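Local atomic coordinates of aminotransferase (Neisseria meningitidis Z2491, PDB entry 3JTX), a protein that is probably a pyridoxal-phosphate-dependent aminotransferase of the class I and II family, moving amino groups between amino acids and keto acids. Residues Val88-Gly99 / Arg253-Leu264; Val184-Phe194 / Leu221-Arg232. All blocks are in the same frame, centred on the assembly; numbering follows the deposited sequence. Where two conformers were deposited one is given.

Interaction 1 of 2, residues Val88-Gly99 / Arg253-Leu264; sequences VDADNEILPVLG and RSGFVAGDAELL
Glu93 O is held by the backbone N of Gly259 at 2.9 Å; Ala258 CA adds a CA-H...O contact to the same oxygen, and the Leu264 CD1 methyl merely packs against it. This bond begins the antiparallel pairing of 94-97, an outermost strand within this chain of the seven-stranded mixed sheet of the PLP-dependent fold type I aminotransferases, with 255-259. Two reciprocal pairs continue it, Leu95 with Val257 and Val97 with Gly255. The bonds differ in direction: Val257 N meets Leu95 O nearly along the C=O axis, whereas Val97 N sits 57° out of the carbonyl plane of Gly255.

Side chains alternate between the two faces. Ile94, Pro96, Phe256 and Ala258 share one, covered in part by helix 69-82; there Ile94 CG2 approaches Phe256 CD1 at 4.2 Å, and the Phe256 ring meets Trp290 edge-to-face. On the other face Val97 CG1 touches Val257 CG1 at 3.9 Å, the two side chains set crosswise. A chi1 of 60° tucks Val257 CG1 over its own backbone, between N and C, and so 3.7 Å from Leu95 CB. Leu95 runs antiparallel alongside Leu264, its CD1 4.0 Å from Leu264 CD2.

Beyond the strand, Asp260 N-caps helix 261-274: its OD1 accepts from Glu262 N and, weakly, from Leu263 N. One water links Glu93 OE2 to Ala261 N, while Glu93 OE1 takes Asp89 N on its anti lone pair and forms a salt bridge with Arg234.

At the other end, Arg253 reaches the cofactor phosphate of the modified lysine at position 245 through NH2, and its NH1 bonds Pro250 O. Gly99 CA lies over one face of this guanidinium, 3.7 Å from Arg253 NH2, and a water donates to Leu98 O while accepting from Arg253 NH2.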
loop_
_atom_site.group_PDB
_atom_site.type_symbol
_atom_site.label_atom_id
_atom_site.label_comp_id
_atom_site.label_asym_id
_atom_site.label_seq_id
_atom_site.Cartn_x
_atom_site.Cartn_y
_atom_site.Cartn_z
ATOM N N VAL A 88 10.263 22.247 8.680
ATOM C CA VAL A 88 9.135 21.657 7.971
ATOM C C VAL A 88 8.095 21.282 9.031
ATOM O O VAL A 88 8.426 20.674 10.044
ATOM C CB VAL A 88 9.607 20.402 7.180
ATOM C CG1 VAL A 88 8.434 19.633 6.551
ATOM C CG2 VAL A 88 10.638 20.802 6.119
ATOM N N ASP A 89 6.845 21.647 8.805
ATOM C CA ASP A 89 5.817 21.536 9.854
ATOM C C ASP A 89 5.255 20.115 9.904
ATOM O O ASP A 89 4.631 19.671 8.958
ATOM C CB ASP A 89 4.708 22.572 9.575
ATOM C CG ASP A 89 3.650 22.639 10.673
ATOM O OD1 ASP A 89 3.519 21.702 11.486
ATOM O OD2 ASP A 89 2.934 23.659 10.709
ATOM N N ALA A 90 5.476 19.411 11.017
ATOM C CA ALA A 90 4.980 18.050 11.206
ATOM C C ALA A 90 3.454 17.964 11.105
ATOM O O ALA A 90 2.921 16.942 10.675
ATOM C CB ALA A 90 5.473 17.468 12.553
ATOM N N ASP A 91 2.755 19.038 11.464
ATOM C CA ASP A 91 1.277 19.054 11.428
ATOM C C ASP A 91 0.668 19.073 10.022
ATOM O O ASP A 91 -0.494 18.684 9.874
ATOM C CB ASP A 91 0.716 20.298 12.149
ATOM C CG ASP A 91 0.996 20.313 13.648
ATOM O OD1 ASP A 91 1.106 19.239 14.275
ATOM O OD2 ASP A 91 1.066 21.428 14.210
ATOM N N ASN A 92 1.388 19.554 8.998
ATOM C CA ASN A 92 0.751 19.628 7.684
ATOM C C ASN A 92 1.651 19.457 6.461
ATOM O O ASN A 92 1.135 19.376 5.357
ATOM C CB ASN A 92 -0.122 20.888 7.557
ATOM C CG ASN A 92 0.668 22.179 7.658
ATOM O OD1 ASN A 92 1.889 22.189 7.581
ATOM N ND2 ASN A 92 -0.046 23.285 7.816
ATOM N N GLU A 93 2.966 19.313 6.656
ATOM C CA GLU A 93 3.911 19.184 5.530
ATOM C C GLU A 93 4.597 17.834 5.405
ATOM O O GLU A 93 5.492 17.674 4.573
ATOM C CB GLU A 93 4.975 20.280 5.606
ATOM C CG GLU A 93 4.435 21.670 5.312
ATOM C CD GLU A 93 5.509 22.739 5.265
ATOM O OE1 GLU A 93 6.258 22.880 6.256
ATOM O OE2 GLU A 93 5.590 23.447 4.230
ATOM N N ILE A 94 4.178 16.865 6.215
ATOM C CA ILE A 94 4.788 15.541 6.243
ATOM C C ILE A 94 3.723 14.439 6.324
ATOM O O ILE A 94 2.844 14.485 7.173
ATOM C CB ILE A 94 5.722 15.397 7.465
ATOM C CG1 ILE A 94 6.781 16.497 7.452
ATOM C CG2 ILE A 94 6.354 13.985 7.506
ATOM C CD1 ILE A 94 7.826 16.414 8.551
ATOM N N LEU A 95 3.796 13.445 5.441
ATOM C CA LEU A 95 3.002 12.201 5.613
ATOM C C LEU A 95 3.929 10.998 5.628
ATOM O O LEU A 95 4.815 10.882 4.777
ATOM C CB LEU A 95 1.973 11.999 4.486
ATOM C CG LEU A 95 0.792 12.968 4.399
ATOM C CD1 LEU A 95 -0.099 12.649 3.146
ATOM C CD2 LEU A 95 -0.021 12.955 5.735
ATOM N N PRO A 96 3.722 10.079 6.582
ATOM C CA PRO A 96 4.452 8.818 6.439
ATOM C C PRO A 96 3.928 7.967 5.278
ATOM O O PRO A 96 2.722 7.998 4.950
ATOM C CB PRO A 96 4.205 8.119 7.779
ATOM C CG PRO A 96 2.938 8.702 8.296
ATOM C CD PRO A 96 2.751 10.056 7.691
ATOM N N VAL A 97 4.815 7.181 4.674
ATOM C CA VAL A 97 4.431 6.312 3.564
ATOM C C VAL A 97 5.046 4.921 3.736
ATOM O O VAL A 97 6.058 4.763 4.410
ATOM C CB VAL A 97 4.859 6.913 2.211
ATOM C CG1 VAL A 97 4.148 8.262 1.961
ATOM C CG2 VAL A 97 6.388 7.076 2.137
ATOM N N LEU A 98 4.436 3.915 3.121
ATOM C CA LEU A 98 4.831 2.516 3.328
ATOM C C LEU A 98 5.899 2.118 2.301
ATOM O O LEU A 98 5.684 1.221 1.463
ATOM C CB LEU A 98 3.605 1.589 3.262
ATOM C CG LEU A 98 2.400 2.062 4.111
ATOM C CD1 LEU A 98 1.265 1.026 4.085
ATOM C CD2 LEU A 98 2.829 2.369 5.568
ATOM N N GLY A 99 7.025 2.818 2.372
ATOM C CA GLY A 99 8.045 2.778 1.326
ATOM C C GLY A 99 7.752 3.812 0.262
ATOM O O GLY A 99 6.584 4.158 0.019
ATOM N N ARG A 253 9.342 -1.288 4.883
ATOM C CA ARG A 253 8.390 -0.570 4.031
ATOM C C ARG A 253 7.993 0.713 4.745
ATOM O O ARG A 253 6.834 0.863 5.145
ATOM C CB ARG A 253 7.141 -1.416 3.672
ATOM C CG ARG A 253 7.412 -2.821 3.169
ATOM C CD ARG A 253 8.469 -2.883 2.046
ATOM N NE ARG A 253 8.152 -1.989 0.936
ATOM C CZ ARG A 253 8.981 -1.116 0.357
ATOM N NH1 ARG A 253 10.252 -0.979 0.723
ATOM N NH2 ARG A 253 8.528 -0.368 -0.644
ATOM N N SER A 254 8.958 1.619 4.901
ATOM C CA SER A 254 8.750 2.868 5.623
ATOM C C SER A 254 9.577 4.050 5.089
ATOM O O SER A 254 10.802 3.964 4.933
ATOM C CB SER A 254 9.064 2.644 7.098
ATOM O OG SER A 254 8.944 3.836 7.854
ATOM N N GLY A 255 8.881 5.158 4.828
ATOM C CA GLY A 255 9.514 6.415 4.514
ATOM C C GLY A 255 8.564 7.554 4.826
ATOM O O GLY A 255 7.651 7.416 5.658
ATOM N N PHE A 256 8.772 8.678 4.160
ATOM C CA PHE A 256 7.836 9.789 4.250
ATOM C C PHE A 256 7.889 10.639 3.000
ATOM O O PHE A 256 8.839 10.548 2.234
ATOM C CB PHE A 256 8.057 10.637 5.516
ATOM C CG PHE A 256 9.349 11.423 5.547
ATOM C CD1 PHE A 256 9.444 12.673 4.956
ATOM C CD2 PHE A 256 10.464 10.919 6.207
ATOM C CE1 PHE A 256 10.632 13.411 5.025
ATOM C CE2 PHE A 256 11.649 11.649 6.289
ATOM C CZ PHE A 256 11.732 12.896 5.699
ATOM N N VAL A 257 6.829 11.420 2.802
ATOM C CA VAL A 257 6.749 12.441 1.768
ATOM C C VAL A 257 6.596 13.778 2.505
ATOM O O VAL A 257 5.961 13.846 3.559
ATOM C CB VAL A 257 5.593 12.179 0.793
ATOM C CG1 VAL A 257 4.231 12.161 1.518
ATOM C CG2 VAL A 257 5.591 13.211 -0.329
ATOM N N ALA A 258 7.227 14.825 1.994
ATOM C CA ALA A 258 7.191 16.137 2.652
ATOM C C ALA A 258 7.194 17.274 1.641
ATOM O O ALA A 258 7.797 17.166 0.573
ATOM C CB ALA A 258 8.369 16.289 3.605
ATOM N N GLY A 259 6.536 18.371 1.988
ATOM C CA GLY A 259 6.448 19.520 1.100
ATOM C C GLY A 259 5.075 20.161 1.160
ATOM O O GLY A 259 4.461 20.225 2.232
ATOM N N ASP A 260 4.606 20.615 0.000
ATOM C CA ASP A 260 3.400 21.434 -0.158
ATOM C C ASP A 260 2.231 20.877 0.648
ATOM O O ASP A 260 1.694 19.806 0.326
ATOM C CB ASP A 260 3.047 21.479 -1.657
ATOM C CG ASP A 260 1.912 22.425 -1.982
ATOM O OD1 ASP A 260 1.040 22.633 -1.120
ATOM O OD2 ASP A 260 1.880 22.929 -3.130
ATOM N N ALA A 261 1.841 21.606 1.701
ATOM C CA ALA A 261 0.721 21.214 2.587
ATOM C C ALA A 261 -0.605 20.987 1.871
ATOM O O ALA A 261 -1.394 20.129 2.285
ATOM C CB ALA A 261 0.518 22.263 3.717
ATOM N N GLU A 262 -0.873 21.768 0.826
ATOM C CA GLU A 262 -2.133 21.643 0.081
ATOM C C GLU A 262 -2.159 20.347 -0.725
ATOM O O GLU A 262 -3.169 19.635 -0.746
ATOM C CB GLU A 262 -2.357 22.854 -0.826
ATOM C CG GLU A 262 -3.673 22.806 -1.613
ATOM N N LEU A 263 -1.045 20.028 -1.374
ATOM C CA LEU A 263 -0.911 18.722 -2.050
ATOM C C LEU A 263 -1.102 17.553 -1.078
ATOM O O LEU A 263 -1.765 16.567 -1.390
ATOM C CB LEU A 263 0.460 18.594 -2.740
ATOM C CG LEU A 263 0.690 19.507 -3.966
ATOM C CD1 LEU A 263 2.041 19.157 -4.617
ATOM C CD2 LEU A 263 -0.471 19.436 -4.981
ATOM N N LEU A 264 -0.516 17.659 0.103
ATOM C CA LEU A 264 -0.571 16.560 1.048
ATOM C C LEU A 264 -1.947 16.405 1.666
ATOM O O LEU A 264 -2.341 15.287 2.013
ATOM C CB LEU A 264 0.494 16.742 2.114
ATOM C CG LEU A 264 1.923 16.563 1.590
ATOM C CD1 LEU A 264 2.926 16.796 2.697
ATOM C CD2 LEU A 264 2.146 15.181 0.996
HETATM O O HOH W 1 -1.486 19.064 4.709
HETATM O O HOH W 2 3.550 23.825 2.545
HETATM O O HOH W 3 5.763 0.557 -1.151
#

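Interaction 2 of 2, residues Val184-Phe194 / Leu221-Arg232; sequences VLDLDGWKEVF and LGCLQAAAQLGR
The 187-194 part of helix 187-200 and helix 223-229 run almost perpendicular, their axes 82° apart in direction and 10.1 Å apart at closest approach. Asp186 caps the first, its OD1 accepting from Gly189 N; a Schellman motif with Gly231 at C-prime ends the second. No direct hydrogen bond joins the segments, and side chains carry the contact.

One face of Trp190 takes Ala226 and Cys223 of the second helix. Ala226 CB lies over the five-membered ring, 3.6 Å from Trp190 CG, and Cys223 CA over the six-membered ring, while Cys223 SG approaches obliquely; Leu185 CD2 covers the opposite face. A water in the plane of the indole accepts from Trp190 NE1 and donates to Leu185 O and Leu221 O, thereby satisfying the ring nitrogen. Leu187 CD2 meets Leu221 CD2 at 3.8 Å.

Phe194 takes Leu230 CD1 at its edge, in plane, and Arg232 CD over one face, 3.4 Å from Phe194 CG. With CG anti to its backbone N (chi1 -177°) and the chain straight onward to NE, Arg232 brings CD over the ring; its guanidinium, only 9° from the ring plane, carries on past Phe194 CB, and NH2 makes a salt bridge with Asp198.

Trp190 and Phe194 touch Ile204, and Ala227 touches Leu237, so two nearly perpendicular helices lie side by side on one face of the central sheet, as in the alpha/beta domain of fold type I aminotransferases.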
loop_
_atom_site.group_PDB
_atom_site.type_symbol
_atom_site.label_atom_id
_atom_site.label_comp_id
_atom_site.label_asym_id
_atom_site.label_seq_id
_atom_site.Cartn_x
_atom_site.Cartn_y
_atom_site.Cartn_z
ATOM N N VAL A 184 24.173 14.231 -8.047
ATOM C CA VAL A 184 23.327 15.029 -7.161
ATOM C C VAL A 184 23.010 16.346 -7.879
ATOM O O VAL A 184 23.923 17.116 -8.218
ATOM C CB VAL A 184 24.029 15.269 -5.805
ATOM C CG1 VAL A 184 23.265 16.273 -4.936
ATOM C CG2 VAL A 184 24.196 13.923 -5.056
ATOM N N LEU A 185 21.730 16.599 -8.134
ATOM C CA LEU A 185 21.331 17.833 -8.800
ATOM C C LEU A 185 21.783 19.014 -7.928
ATOM O O LEU A 185 21.559 19.027 -6.711
ATOM C CB LEU A 185 19.818 17.869 -9.026
ATOM C CG LEU A 185 19.320 18.952 -9.984
ATOM C CD1 LEU A 185 19.895 18.747 -11.394
ATOM C CD2 LEU A 185 17.808 19.020 -10.003
ATOM N N ASP A 186 22.437 19.991 -8.540
ATOM C CA ASP A 186 23.045 21.049 -7.760
ATOM C C ASP A 186 22.189 22.320 -7.762
ATOM O O ASP A 186 21.074 22.307 -8.263
ATOM C CB ASP A 186 24.474 21.278 -8.230
ATOM C CG ASP A 186 24.574 21.711 -9.680
ATOM O OD1 ASP A 186 23.544 21.964 -10.352
ATOM O OD2 ASP A 186 25.722 21.770 -10.167
ATOM N N LEU A 187 22.685 23.407 -7.184
ATOM C CA LEU A 187 21.879 24.624 -7.148
ATOM C C LEU A 187 21.507 25.153 -8.541
ATOM O O LEU A 187 20.387 25.619 -8.737
ATOM C CB LEU A 187 22.552 25.717 -6.321
ATOM C CG LEU A 187 22.456 25.552 -4.805
ATOM C CD1 LEU A 187 23.372 26.581 -4.144
ATOM C CD2 LEU A 187 20.987 25.674 -4.268
ATOM N N ASP A 188 22.426 25.076 -9.501
ATOM C CA ASP A 188 22.126 25.546 -10.870
ATOM C C ASP A 188 21.035 24.685 -11.498
ATOM O O ASP A 188 20.114 25.207 -12.139
ATOM C CB ASP A 188 23.368 25.528 -11.742
ATOM C CG ASP A 188 24.450 26.389 -11.188
ATOM O OD1 ASP A 188 24.387 27.621 -11.392
ATOM O OD2 ASP A 188 25.346 25.813 -10.528
ATOM N N GLY A 189 21.137 23.382 -11.279
ATOM C CA GLY A 189 20.165 22.426 -11.822
ATOM C C GLY A 189 18.802 22.629 -11.183
ATOM O O GLY A 189 17.787 22.640 -11.869
ATOM N N TRP A 190 18.771 22.797 -9.865
ATOM C CA TRP A 190 17.507 23.102 -9.178
ATOM C C TRP A 190 16.902 24.433 -9.644
ATOM O O TRP A 190 15.695 24.522 -9.890
ATOM C CB TRP A 190 17.674 23.072 -7.647
ATOM C CG TRP A 190 17.558 21.703 -7.115
ATOM C CD1 TRP A 190 18.533 20.959 -6.521
ATOM C CD2 TRP A 190 16.404 20.868 -7.192
ATOM N NE1 TRP A 190 18.041 19.725 -6.174
ATOM C CE2 TRP A 190 16.736 19.641 -6.585
ATOM C CE3 TRP A 190 15.114 21.041 -7.707
ATOM C CZ2 TRP A 190 15.827 18.597 -6.481
ATOM C CZ3 TRP A 190 14.208 20.007 -7.581
ATOM C CH2 TRP A 190 14.574 18.799 -6.992
ATOM N N LYS A 191 17.721 25.466 -9.760
ATOM C CA LYS A 191 17.234 26.734 -10.277
ATOM C C LYS A 191 16.584 26.572 -11.653
ATOM O O LYS A 191 15.537 27.151 -11.921
ATOM C CB LYS A 191 18.349 27.784 -10.345
ATOM C CG LYS A 191 17.860 29.075 -11.019
ATOM C CD LYS A 191 18.840 30.208 -10.973
ATOM C CE LYS A 191 18.322 31.397 -11.811
ATOM N NZ LYS A 191 17.065 31.965 -11.204
ATOM N N GLU A 192 17.212 25.801 -12.529
ATOM C CA GLU A 192 16.654 25.579 -13.859
ATOM C C GLU A 192 15.260 24.945 -13.820
ATOM O O GLU A 192 14.341 25.424 -14.499
ATOM C CB GLU A 192 17.594 24.724 -14.703
ATOM C CG GLU A 192 17.200 24.669 -16.167
ATOM C CD GLU A 192 18.239 24.007 -17.067
ATOM O OE1 GLU A 192 19.177 23.347 -16.562
ATOM O OE2 GLU A 192 18.081 24.133 -18.302
ATOM N N VAL A 193 15.100 23.882 -13.032
ATOM C CA VAL A 193 13.810 23.210 -12.991
ATOM C C VAL A 193 12.766 24.081 -12.278
ATOM O O VAL A 193 11.597 24.081 -12.674
ATOM C CB VAL A 193 13.895 21.766 -12.429
ATOM C CG1 VAL A 193 14.172 21.744 -10.926
ATOM C CG2 VAL A 193 12.607 20.994 -12.783
ATOM N N PHE A 194 13.189 24.857 -11.281
ATOM C CA PHE A 194 12.290 25.786 -10.615
ATOM C C PHE A 194 11.783 26.858 -11.596
ATOM O O PHE A 194 10.602 27.210 -11.580
ATOM C CB PHE A 194 12.959 26.451 -9.400
ATOM C CG PHE A 194 13.163 25.533 -8.202
ATOM C CD1 PHE A 194 12.274 24.500 -7.903
ATOM C CD2 PHE A 194 14.226 25.751 -7.333
ATOM C CE1 PHE A 194 12.469 23.699 -6.803
ATOM C CE2 PHE A 194 14.422 24.941 -6.234
ATOM C CZ PHE A 194 13.556 23.929 -5.963
ATOM N N LEU A 221 22.744 17.936 -1.464
ATOM C CA LEU A 221 21.675 18.909 -1.469
ATOM C C LEU A 221 20.342 18.207 -1.750
ATOM O O LEU A 221 20.261 17.308 -2.609
ATOM C CB LEU A 221 21.968 19.954 -2.557
ATOM C CG LEU A 221 20.981 21.091 -2.857
ATOM C CD1 LEU A 221 20.802 22.048 -1.660
ATOM C CD2 LEU A 221 21.463 21.876 -4.107
ATOM N N GLY A 222 19.305 18.600 -1.012
ATOM C CA GLY A 222 17.954 18.094 -1.225
ATOM C C GLY A 222 17.058 19.179 -1.822
ATOM O O GLY A 222 17.390 20.371 -1.798
ATOM N N CYS A 223 15.942 18.745 -2.390
ATOM C CA CYS A 223 14.988 19.644 -3.056
ATOM C C CYS A 223 14.506 20.760 -2.126
ATOM O O CYS A 223 14.527 21.938 -2.478
ATOM C CB CYS A 223 13.792 18.835 -3.571
ATOM S SG CYS A 223 12.429 19.815 -4.277
ATOM N N LEU A 224 14.068 20.388 -0.924
ATOM C CA LEU A 224 13.515 21.397 0.008
ATOM C C LEU A 224 14.583 22.385 0.477
ATOM O O LEU A 224 14.330 23.577 0.585
ATOM C CB LEU A 224 12.805 20.729 1.202
ATOM C CG LEU A 224 11.603 19.829 0.878
ATOM C CD1 LEU A 224 10.847 19.411 2.149
ATOM C CD2 LEU A 224 10.644 20.518 -0.117
ATOM N N GLN A 225 15.797 21.891 0.683
ATOM C CA GLN A 225 16.928 22.744 1.027
ATOM C C GLN A 225 17.304 23.686 -0.129
ATOM O O GLN A 225 17.648 24.833 0.094
ATOM C CB GLN A 225 18.137 21.865 1.400
ATOM C CG GLN A 225 19.416 22.638 1.713
ATOM C CD GLN A 225 20.533 21.731 2.188
ATOM O OE1 GLN A 225 20.741 20.652 1.636
ATOM N NE2 GLN A 225 21.253 22.167 3.233
ATOM N N ALA A 226 17.242 23.186 -1.362
ATOM C CA ALA A 226 17.534 24.009 -2.547
ATOM C C ALA A 226 16.528 25.171 -2.664
ATOM O O ALA A 226 16.919 26.312 -2.930
ATOM C CB ALA A 226 17.511 23.167 -3.809
ATOM N N ALA A 227 15.250 24.873 -2.428
ATOM C CA ALA A 227 14.209 25.898 -2.426
ATOM C C ALA A 227 14.509 26.970 -1.397
ATOM O O ALA A 227 14.482 28.170 -1.704
ATOM C CB ALA A 227 12.842 25.282 -2.155
ATOM N N ALA A 228 14.791 26.530 -0.171
ATOM C CA ALA A 228 15.161 27.451 0.917
ATOM C C ALA A 228 16.346 28.331 0.521
ATOM O O ALA A 228 16.293 29.555 0.659
ATOM C CB ALA A 228 15.476 26.656 2.198
ATOM N N GLN A 229 17.406 27.707 0.012
ATOM C CA GLN A 229 18.619 28.426 -0.366
ATOM C C GLN A 229 18.399 29.433 -1.491
ATOM O O GLN A 229 19.071 30.465 -1.532
ATOM C CB GLN A 229 19.758 27.455 -0.693
ATOM C CG GLN A 229 20.347 26.782 0.586
ATOM C CD GLN A 229 21.457 25.751 0.289
ATOM O OE1 GLN A 229 22.021 25.720 -0.799
ATOM N NE2 GLN A 229 21.757 24.908 1.270
ATOM N N LEU A 230 17.442 29.151 -2.370
ATOM C CA LEU A 230 17.110 30.038 -3.475
ATOM C C LEU A 230 15.925 30.970 -3.160
ATOM O O LEU A 230 15.468 31.684 -4.027
ATOM C CB LEU A 230 16.818 29.190 -4.721
ATOM C CG LEU A 230 18.006 28.416 -5.306
ATOM C CD1 LEU A 230 17.528 27.434 -6.384
ATOM C CD2 LEU A 230 19.058 29.358 -5.857
ATOM N N GLY A 231 15.428 30.964 -1.926
ATOM C CA GLY A 231 14.402 31.922 -1.496
ATOM C C GLY A 231 13.001 31.594 -1.986
ATOM O O GLY A 231 12.158 32.476 -2.107
ATOM N N ARG A 232 12.756 30.321 -2.243
ATOM C CA ARG A 232 11.544 29.852 -2.911
ATOM C C ARG A 232 10.679 29.083 -1.926
ATOM O O ARG A 232 11.208 28.385 -1.073
ATOM C CB ARG A 232 11.962 28.924 -4.061
ATOM C CG ARG A 232 10.829 28.400 -4.919
ATOM C CD ARG A 232 11.351 27.517 -6.060
ATOM N NE ARG A 232 10.264 27.150 -6.964
ATOM C CZ ARG A 232 9.855 27.890 -7.996
ATOM N NH1 ARG A 232 10.464 29.041 -8.296
ATOM N NH2 ARG A 232 8.834 27.471 -8.736
HETATM O O HOH W 4 19.813 17.517 -5.294
#

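Overall arrangement
From the N terminus, the chain reaches 88-99 first and lays down strand 94-97. It then passes through the helices and parallel strands of the central sheet before 253-264 returns to pair with it, so interaction 1 closes a long loop of 153 intervening residues. Interaction 2 falls wholly within that loop: 184-194 and 221-232 are separated by just 26 residues, which include strand 203-207. Interaction 1 thus joins a strand that is outermost within this chain to its neighbour in the sheet, while interaction 2 packs two helices over the sheet. Their centres lie about 19 Å apart, and they meet where Leu224 CD1 packs against Val88 CG2 and Ala258 O.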